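Side-chain contacts in uncharacterized protein MJ0690 (Methanocaldococcus jannaschii, PDB 3K32), which is uncharacterised, but is predicted to be a subunit of a tRNA methyltransferase and probably shares the PP-loop nucleotide-binding fold of the HUP group: residues B[22-27]-B[151-156]; B[10-15]-B[89-94]. All coordinates share one frame; numbering follows the deposited sequence.

Contact 1 (B[22-27]-B[151-156]); sequences SAVILK and SEFFIL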
ATOM      1  N   SER B  22      -2.797  -7.200   6.928  1.00 20.43           N
ATOM      2  CA  SER B  22      -3.234  -5.810   7.058  1.00 28.39           C
ATOM      3  C   SER B  22      -3.383  -5.445   8.536  1.00 30.17           C
ATOM      4  O   SER B  22      -2.902  -4.402   8.970  1.00 29.30           O
ATOM      5  CB  SER B  22      -4.504  -5.490   6.248  1.00 28.22           C
ATOM      6  OG  SER B  22      -5.656  -6.102   6.792  1.00 37.18           O
ATOM      7  N   ALA B  23      -4.041  -6.318   9.296  1.00 32.95           N
ATOM      8  CA  ALA B  23      -4.189  -6.134  10.740  1.00 31.80           C
ATOM      9  C   ALA B  23      -2.825  -5.854  11.352  1.00 28.38           C
ATOM     10  O   ALA B  23      -2.598  -4.799  11.939  1.00 22.04           O
ATOM     11  CB  ALA B  23      -4.794  -7.381  11.380  1.00 22.64           C
ATOM     12  N   VAL B  24      -1.930  -6.825  11.182  1.00 16.78           N
ATOM     13  CA  VAL B  24      -0.585  -6.794  11.723  1.00 24.09           C
ATOM     14  C   VAL B  24       0.164  -5.519  11.369  1.00 18.42           C
ATOM     15  O   VAL B  24       0.836  -4.929  12.185  1.00 25.14           O
ATOM     16  CB  VAL B  24       0.220  -8.002  11.205  1.00 35.76           C
ATOM     17  CG1 VAL B  24       1.681  -7.884  11.624  1.00 38.52           C
ATOM     18  CG2 VAL B  24      -0.394  -9.290  11.716  1.00 29.25           C
ATOM     19  N   ILE B  25       0.044  -5.087  10.135  1.00 31.86           N
ATOM     20  CA  ILE B  25       0.708  -3.862   9.759  1.00 33.58           C
ATOM     21  C   ILE B  25       0.131  -2.672  10.513  1.00 34.91           C
ATOM     22  O   ILE B  25       0.880  -1.879  11.087  1.00 36.39           O
ATOM     23  CB  ILE B  25       0.657  -3.662   8.252  1.00 29.65           C
ATOM     24  CG1 ILE B  25       1.486  -4.765   7.593  1.00 26.40           C
ATOM     25  CG2 ILE B  25       1.159  -2.268   7.875  1.00 24.66           C
ATOM     26  CD1 ILE B  25       1.352  -4.807   6.084  1.00 30.81           C
ATOM     27  N   LEU B  26      -1.197  -2.552  10.530  1.00 31.95           N
ATOM     28  CA  LEU B  26      -1.828  -1.448  11.247  1.00 23.84           C
ATOM     29  C   LEU B  26      -1.293  -1.416  12.681  1.00 28.06           C
ATOM     30  O   LEU B  26      -0.920  -0.348  13.199  1.00 24.43           O
ATOM     31  CB  LEU B  26      -3.348  -1.598  11.235  1.00 22.42           C
ATOM     32  CG  LEU B  26      -4.186  -0.854  10.165  1.00 32.83           C
ATOM     33  CD1 LEU B  26      -3.361  -0.053   9.135  1.00 14.74           C
ATOM     34  CD2 LEU B  26      -5.173  -1.789   9.467  1.00 29.62           C
ATOM     35  N   LYS B  27      -1.229  -2.600  13.308  1.00 15.96           N
ATOM     36  CA  LYS B  27      -0.744  -2.696  14.673  1.00 28.27           C
ATOM     37  C   LYS B  27       0.722  -2.270  14.794  1.00 35.57           C
ATOM     38  O   LYS B  27       1.099  -1.624  15.763  1.00 24.69           O
ATOM     39  CB  LYS B  27      -0.947  -4.091  15.253  1.00 31.12           C
ATOM     40  CG  LYS B  27      -0.363  -4.219  16.638  1.00 34.88           C
ATOM     41  CD  LYS B  27      -0.901  -5.428  17.388  1.00 48.24           C
ATOM     42  CE  LYS B  27      -0.289  -5.538  18.789  1.00 53.05           C
ATOM     43  NZ  LYS B  27      -0.332  -4.234  19.533  1.00 55.07           N
ATOM     44  N   SER B 151       4.517 -15.929   4.990  1.00 29.60           N
ATOM     45  CA  SER B 151       5.276 -17.053   5.490  1.00 45.11           C
ATOM     46  C   SER B 151       6.286 -16.622   6.566  1.00 44.97           C
ATOM     47  O   SER B 151       6.752 -17.442   7.353  1.00 43.33           O
ATOM     48  CB  SER B 151       5.943 -17.811   4.342  1.00 52.78           C
ATOM     49  OG  SER B 151       6.995 -17.053   3.776  1.00 62.83           O
ATOM     50  N   GLU B 152       6.612 -15.336   6.617  1.00 40.28           N
ATOM     51  CA  GLU B 152       7.501 -14.861   7.671  1.00 48.55           C
ATOM     52  C   GLU B 152       6.783 -14.616   8.995  1.00 45.43           C
ATOM     53  O   GLU B 152       7.354 -14.827  10.061  1.00 49.07           O
ATOM     54  CB  GLU B 152       8.256 -13.614   7.238  1.00 55.09           C
ATOM     55  CG  GLU B 152       9.690 -13.897   6.889  1.00 69.21           C
ATOM     56  CD  GLU B 152      10.632 -12.944   7.580  1.00 83.69           C
ATOM     57  OE1 GLU B 152      10.935 -13.163   8.771  1.00 86.17           O
ATOM     58  OE2 GLU B 152      11.063 -11.967   6.935  1.00 91.15           O
ATOM     59  N   PHE B 153       5.529 -14.185   8.930  1.00 40.01           N
ATOM     60  CA  PHE B 153       4.772 -13.907  10.148  1.00 36.99           C
ATOM     61  C   PHE B 153       3.972 -15.106  10.650  1.00 37.09           C
ATOM     62  O   PHE B 153       3.824 -15.301  11.854  1.00 34.53           O
ATOM     63  CB  PHE B 153       3.827 -12.719   9.943  1.00 36.84           C
ATOM     64  CG  PHE B 153       4.486 -11.384  10.109  1.00 34.51           C
ATOM     65  CD1 PHE B 153       4.490 -10.754  11.330  1.00 44.90           C
ATOM     66  CD2 PHE B 153       5.098 -10.762   9.042  1.00 40.66           C
ATOM     67  CE1 PHE B 153       5.091  -9.524  11.479  1.00 56.39           C
ATOM     68  CE2 PHE B 153       5.705  -9.535   9.185  1.00 44.74           C
ATOM     69  CZ  PHE B 153       5.700  -8.914  10.402  1.00 53.17           C
ATOM     70  N   PHE B 154       3.460 -15.914   9.730  1.00 34.49           N
ATOM     71  CA  PHE B 154       2.461 -16.899  10.116  1.00 31.27           C
ATOM     72  C   PHE B 154       2.845 -18.347   9.899  1.00 36.02           C
ATOM     73  O   PHE B 154       3.585 -18.690   8.977  1.00 48.57           O
ATOM     74  CB  PHE B 154       1.136 -16.616   9.413  1.00 26.57           C
ATOM     75  CG  PHE B 154       0.643 -15.201   9.587  1.00 23.09           C
ATOM     76  CD1 PHE B 154       0.295 -14.722  10.838  1.00 20.13           C
ATOM     77  CD2 PHE B 154       0.499 -14.360   8.487  1.00 21.10           C
ATOM     78  CE1 PHE B 154      -0.162 -13.415  10.994  1.00 28.43           C
ATOM     79  CE2 PHE B 154       0.030 -13.054   8.631  1.00 26.56           C
ATOM     80  CZ  PHE B 154      -0.296 -12.576   9.886  1.00 28.08           C
ATOM     81  N   ILE B 155       2.340 -19.197  10.784  1.00 31.00           N
ATOM     82  CA  ILE B 155       2.305 -20.617  10.514  1.00 25.84           C
ATOM     83  C   ILE B 155       1.076 -20.868   9.653  1.00 29.53           C
ATOM     84  O   ILE B 155      -0.027 -20.380   9.960  1.00 26.09           O
ATOM     85  CB  ILE B 155       2.223 -21.423  11.802  1.00 35.80           C
ATOM     86  CG1 ILE B 155       3.377 -21.026  12.716  1.00 37.54           C
ATOM     87  CG2 ILE B 155       2.322 -22.915  11.497  1.00 32.96           C
ATOM     88  CD1 ILE B 155       4.714 -21.405  12.149  1.00 30.73           C
ATOM     89  N   LEU B 156       1.262 -21.603   8.563  1.00 29.71           N
ATOM     90  CA  LEU B 156       0.204 -21.744   7.567  1.00 38.55           C
ATOM     91  C   LEU B 156      -0.186 -23.192   7.253  1.00 44.67           C
ATOM     92  O   LEU B 156       0.610 -24.123   7.432  1.00 38.37           O
ATOM     93  CB  LEU B 156       0.613 -21.029   6.282  1.00 37.87           C
ATOM     94  CG  LEU B 156       0.915 -19.542   6.442  1.00 38.75           C
ATOM     95  CD1 LEU B 156       1.502 -18.969   5.141  1.00 31.55           C
ATOM     96  CD2 LEU B 156      -0.347 -18.799   6.871  1.00 33.77           C
TER
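F153 and F154, the end of helix 143-153 and the residue just past it, both turn their rings to V24 on helix 17-28. F153 comes first: its CE1 lies 3.8 Å from V24 CG1, and CD1 of the same ring is 4.0 Å from that methyl; the valine approaches this ring obliquely. K201 makes a cation-pi contact with this ring, and L29 of the second subunit packs on it, which puts this end of the contact close to the dimer interface. At F154 the chain leaves helical geometry and enters strand 154-159. The tip of its ring does the touching: CZ stands 3.8 Å from V24 CG2, which sits at the ring edge near its plane. One face of the F154 ring is taken by CB of F153, 3.8 Å above its centre, so the two neighbouring phenylalanines also pack on each other. Further contacts to S20, L21, V196 and L199 surround the F154 side chain. V24 serves both rings by pointing CG1 opposite its own backbone N (chi1 173°), which leaves CG2 beside that N and directed at F154. With V24 replaced by an alanine both methyls go, and the rings of F153 and F154 would probably lose their common partner and be freer to shift. From F154 the chain runs on into a small antiparallel sheet with strand 193-199. The junction thus packs on helix 17-28, the connection of a beta-alpha-beta crossover from strand 8-12 to strand 32-39, an element of the parallel alpha/beta fold.

Contact 2 (B[10-15]-B[89-94]); sequences HVLFSG and YVHKTV
L12, on strand 8-12, spreads its two methyls over two residues of helix 84-98. CD1 lies 3.8 Å from H91 CE1, approaching the imidazole at a slant, while CD2 is 3.8 Å from V94 CG1. V94 CG1 is also 4.2 Å from L12 CD1, so it touches both branches of the leucine. H91 can reach the strand because its CG lies opposite its backbone N (chi1 -171°), carrying the ring from the helix toward L12.

The next shell fixes these groups. H91 is hydrogen-bonded at both nitrogens, ND1 to Y169 OH and NE2 to D107 OD2, and CE1, the carbon between them, is the atom laid against the leucine. I38 of the neighbouring strand 32-39 touches both L12 and V94, and I36 adds to the packing on L12, whose backbone pairs with A106 on the other side.

Within the same helix, T93 OG1 donates to Y89 O at 2.6 Å, with a C=O...donor angle of 152°, and the backbone N of T93 reaches the same oxygen from the opposite face of the carbonyl plane. T93 OG1 also sits over one face of the Y89 ring, 3.3 Å above its plane and displaced toward the ring's rim, while K92 forms a salt bridge with E122. After L12 the strand gives way to a loop; S14 and G15 in it open an SGGKDS sequence matching the PP-loop signature. There S14 OG is bonded to G16 N, and S14 N to S19 OG.

The direct contact is therefore purely van der Waals: aliphatic carbons meet a ring carbon and a methyl, while the polar needs of H91 are met by Y169 and D107, whose bonds to its two nitrogens probably fix the rotation of the imidazole.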
ATOM      1  N   HIS B  10     -10.843   0.532  12.192  1.00 24.37           N
ATOM      2  CA  HIS B  10     -11.740  -0.594  12.036  1.00 29.23           C
ATOM      3  C   HIS B  10     -11.456  -1.304  10.721  1.00 33.38           C
ATOM      4  O   HIS B  10     -11.569  -0.718   9.645  1.00 42.38           O
ATOM      5  CB  HIS B  10     -13.195  -0.135  12.179  1.00 22.84           C
ATOM      6  CG  HIS B  10     -13.521   0.354  13.564  1.00 31.43           C
ATOM      7  ND1 HIS B  10     -13.277   1.651  13.968  1.00 36.98           N
ATOM      8  CD2 HIS B  10     -14.020  -0.291  14.639  1.00 33.11           C
ATOM      9  CE1 HIS B  10     -13.631   1.784  15.233  1.00 40.58           C
ATOM     10  NE2 HIS B  10     -14.079   0.624  15.671  1.00 37.78           N
ATOM     11  N   VAL B  11     -11.064  -2.567  10.830  1.00 29.43           N
ATOM     12  CA  VAL B  11     -10.513  -3.312   9.713  1.00 25.25           C
ATOM     13  C   VAL B  11     -11.456  -4.412   9.244  1.00 28.02           C
ATOM     14  O   VAL B  11     -11.647  -5.410   9.931  1.00 26.67           O
ATOM     15  CB  VAL B  11      -9.206  -3.997  10.125  1.00 14.16           C
ATOM     16  CG1 VAL B  11      -8.501  -4.589   8.905  1.00 17.41           C
ATOM     17  CG2 VAL B  11      -8.300  -3.044  10.871  1.00 19.79           C
ATOM     18  N   LEU B  12     -12.034  -4.240   8.066  1.00 26.87           N
ATOM     19  CA  LEU B  12     -12.748  -5.339   7.439  1.00 26.52           C
ATOM     20  C   LEU B  12     -11.801  -6.516   7.396  1.00 24.64           C
ATOM     21  O   LEU B  12     -10.648  -6.386   6.999  1.00 28.11           O
ATOM     22  CB  LEU B  12     -13.201  -4.955   6.037  1.00 27.16           C
ATOM     23  CG  LEU B  12     -14.419  -4.037   6.075  1.00 30.94           C
ATOM     24  CD1 LEU B  12     -14.508  -3.180   4.827  1.00 24.09           C
ATOM     25  CD2 LEU B  12     -15.678  -4.891   6.259  1.00 30.04           C
ATOM     26  N   PHE B  13     -12.280  -7.668   7.828  1.00 33.47           N
ATOM     27  CA  PHE B  13     -11.382  -8.772   8.100  1.00 31.93           C
ATOM     28  C   PHE B  13     -12.053 -10.095   7.733  1.00 37.46           C
ATOM     29  O   PHE B  13     -13.182 -10.369   8.157  1.00 28.11           O
ATOM     30  CB  PHE B  13     -10.987  -8.716   9.574  1.00 23.02           C
ATOM     31  CG  PHE B  13     -10.007  -9.769   9.999  1.00 29.98           C
ATOM     32  CD1 PHE B  13      -8.658  -9.647   9.696  1.00 29.61           C
ATOM     33  CD2 PHE B  13     -10.427 -10.859  10.756  1.00 25.28           C
ATOM     34  CE1 PHE B  13      -7.755 -10.612  10.106  1.00 34.08           C
ATOM     35  CE2 PHE B  13      -9.520 -11.816  11.182  1.00 31.10           C
ATOM     36  CZ  PHE B  13      -8.184 -11.697  10.848  1.00 30.10           C
ATOM     37  N   SER B  14     -11.356 -10.898   6.930  1.00 34.38           N
ATOM     38  CA  SER B  14     -11.909 -12.158   6.423  1.00 38.00           C
ATOM     39  C   SER B  14     -11.246 -13.354   7.081  1.00 37.93           C
ATOM     40  O   SER B  14     -11.775 -14.463   7.035  1.00 38.45           O
ATOM     41  CB  SER B  14     -11.679 -12.274   4.922  1.00 38.35           C
ATOM     42  OG  SER B  14     -10.318 -12.620   4.677  1.00 47.45           O
ATOM     43  N   GLY B  15     -10.072 -13.133   7.663  1.00 27.27           N
ATOM     44  CA  GLY B  15      -9.345 -14.206   8.303  1.00 20.60           C
ATOM     45  C   GLY B  15      -8.271 -14.827   7.425  1.00 29.13           C
ATOM     46  O   GLY B  15      -7.487 -15.635   7.908  1.00 34.90           O
ATOM     47  N   TYR B  89     -19.590  -4.352  -6.065  1.00 20.15           N
ATOM     48  CA  TYR B  89     -20.818  -3.749  -5.582  1.00 24.14           C
ATOM     49  C   TYR B  89     -21.006  -3.943  -4.074  1.00 27.19           C
ATOM     50  O   TYR B  89     -21.372  -3.002  -3.376  1.00 30.28           O
ATOM     51  CB  TYR B  89     -22.066  -4.244  -6.348  1.00 24.34           C
ATOM     52  CG  TYR B  89     -23.318  -4.015  -5.544  1.00 13.47           C
ATOM     53  CD1 TYR B  89     -23.900  -2.750  -5.466  1.00 22.84           C
ATOM     54  CD2 TYR B  89     -23.888  -5.044  -4.801  1.00 25.07           C
ATOM     55  CE1 TYR B  89     -25.030  -2.520  -4.678  1.00 22.15           C
ATOM     56  CE2 TYR B  89     -25.016  -4.826  -4.015  1.00 25.75           C
ATOM     57  CZ  TYR B  89     -25.580  -3.573  -3.956  1.00 30.67           C
ATOM     58  OH  TYR B  89     -26.698  -3.379  -3.175  1.00 39.72           O
ATOM     59  N   VAL B  90     -20.771  -5.159  -3.582  1.00 26.27           N
ATOM     60  CA  VAL B  90     -20.957  -5.452  -2.161  1.00 22.83           C
ATOM     61  C   VAL B  90     -19.963  -4.648  -1.318  1.00 23.29           C
ATOM     62  O   VAL B  90     -20.355  -3.921  -0.405  1.00 24.61           O
ATOM     63  CB  VAL B  90     -20.772  -6.954  -1.843  1.00 24.76           C
ATOM     64  CG1 VAL B  90     -20.898  -7.207  -0.340  1.00 22.75           C
ATOM     65  CG2 VAL B  90     -21.758  -7.804  -2.626  1.00 19.66           C
ATOM     66  N   HIS B  91     -18.678  -4.769  -1.638  1.00 19.07           N
ATOM     67  CA  HIS B  91     -17.627  -4.115  -0.850  1.00 19.60           C
ATOM     68  C   HIS B  91     -17.800  -2.585  -0.787  1.00 23.33           C
ATOM     69  O   HIS B  91     -17.670  -1.973   0.280  1.00 25.15           O
ATOM     70  CB  HIS B  91     -16.240  -4.497  -1.384  1.00 19.61           C
ATOM     71  CG  HIS B  91     -15.115  -4.037  -0.512  1.00 29.25           C
ATOM     72  ND1 HIS B  91     -14.750  -4.697   0.643  1.00 27.94           N
ATOM     73  CD2 HIS B  91     -14.282  -2.979  -0.615  1.00 36.14           C
ATOM     74  CE1 HIS B  91     -13.734  -4.072   1.204  1.00 30.14           C
ATOM     75  NE2 HIS B  91     -13.431  -3.020   0.464  1.00 38.70           N
ATOM     76  N   LYS B  92     -18.103  -1.981  -1.934  1.00 25.01           N
ATOM     77  CA  LYS B  92     -18.449  -0.570  -1.986  1.00 27.55           C
ATOM     78  C   LYS B  92     -19.628  -0.238  -1.075  1.00 29.74           C
ATOM     79  O   LYS B  92     -19.641   0.787  -0.399  1.00 39.62           O
ATOM     80  CB  LYS B  92     -18.791  -0.162  -3.411  1.00 40.97           C
ATOM     81  CG  LYS B  92     -17.588  -0.016  -4.310  1.00 47.86           C
ATOM     82  CD  LYS B  92     -18.015   0.518  -5.665  1.00 52.88           C
ATOM     83  CE  LYS B  92     -16.822   0.727  -6.575  1.00 55.94           C
ATOM     84  NZ  LYS B  92     -17.247   0.871  -7.995  1.00 56.40           N
ATOM     85  N   THR B  93     -20.620  -1.112  -1.059  1.00 21.08           N
ATOM     86  CA  THR B  93     -21.816  -0.859  -0.298  1.00 22.31           C
ATOM     87  C   THR B  93     -21.494  -0.992   1.177  1.00 20.18           C
ATOM     88  O   THR B  93     -21.924  -0.185   2.011  1.00 22.70           O
ATOM     89  CB  THR B  93     -22.920  -1.842  -0.703  1.00 33.87           C
ATOM     90  OG1 THR B  93     -23.176  -1.705  -2.107  1.00 37.19           O
ATOM     91  CG2 THR B  93     -24.191  -1.581   0.084  1.00 23.22           C
ATOM     92  N   VAL B  94     -20.716  -2.009   1.502  1.00 19.57           N
ATOM     93  CA  VAL B  94     -20.223  -2.125   2.861  1.00 32.12           C
ATOM     94  C   VAL B  94     -19.451  -0.861   3.306  1.00 32.51           C
ATOM     95  O   VAL B  94     -19.733  -0.287   4.356  1.00 34.21           O
ATOM     96  CB  VAL B  94     -19.404  -3.405   3.039  1.00 36.03           C
ATOM     97  CG1 VAL B  94     -18.645  -3.374   4.355  1.00 27.92           C
ATOM     98  CG2 VAL B  94     -20.335  -4.632   2.944  1.00 28.71           C
TER

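Both contacts are buried, yet they sit at different depths: the centre of contact 2 lies about 5 Å from the centre of the chain, that of contact 1 about 15 Å, near the second subunit. Strand 8-12 and helix 17-28, consecutive in the chain, connect them. V11 of that strand faces the helix, with its CG2 3.7 Å from L26 CD2, whereas the next residue, L12, faces helix 84-98, so the two contacts flank opposite faces of the parallel sheet. Contact 1 is wholly hydrocarbon, a valine against two phenylalanines. Contact 2 is equally small but includes a histidine tied into a polar network, beside the loop resembling a nucleotide-binding PP-loop.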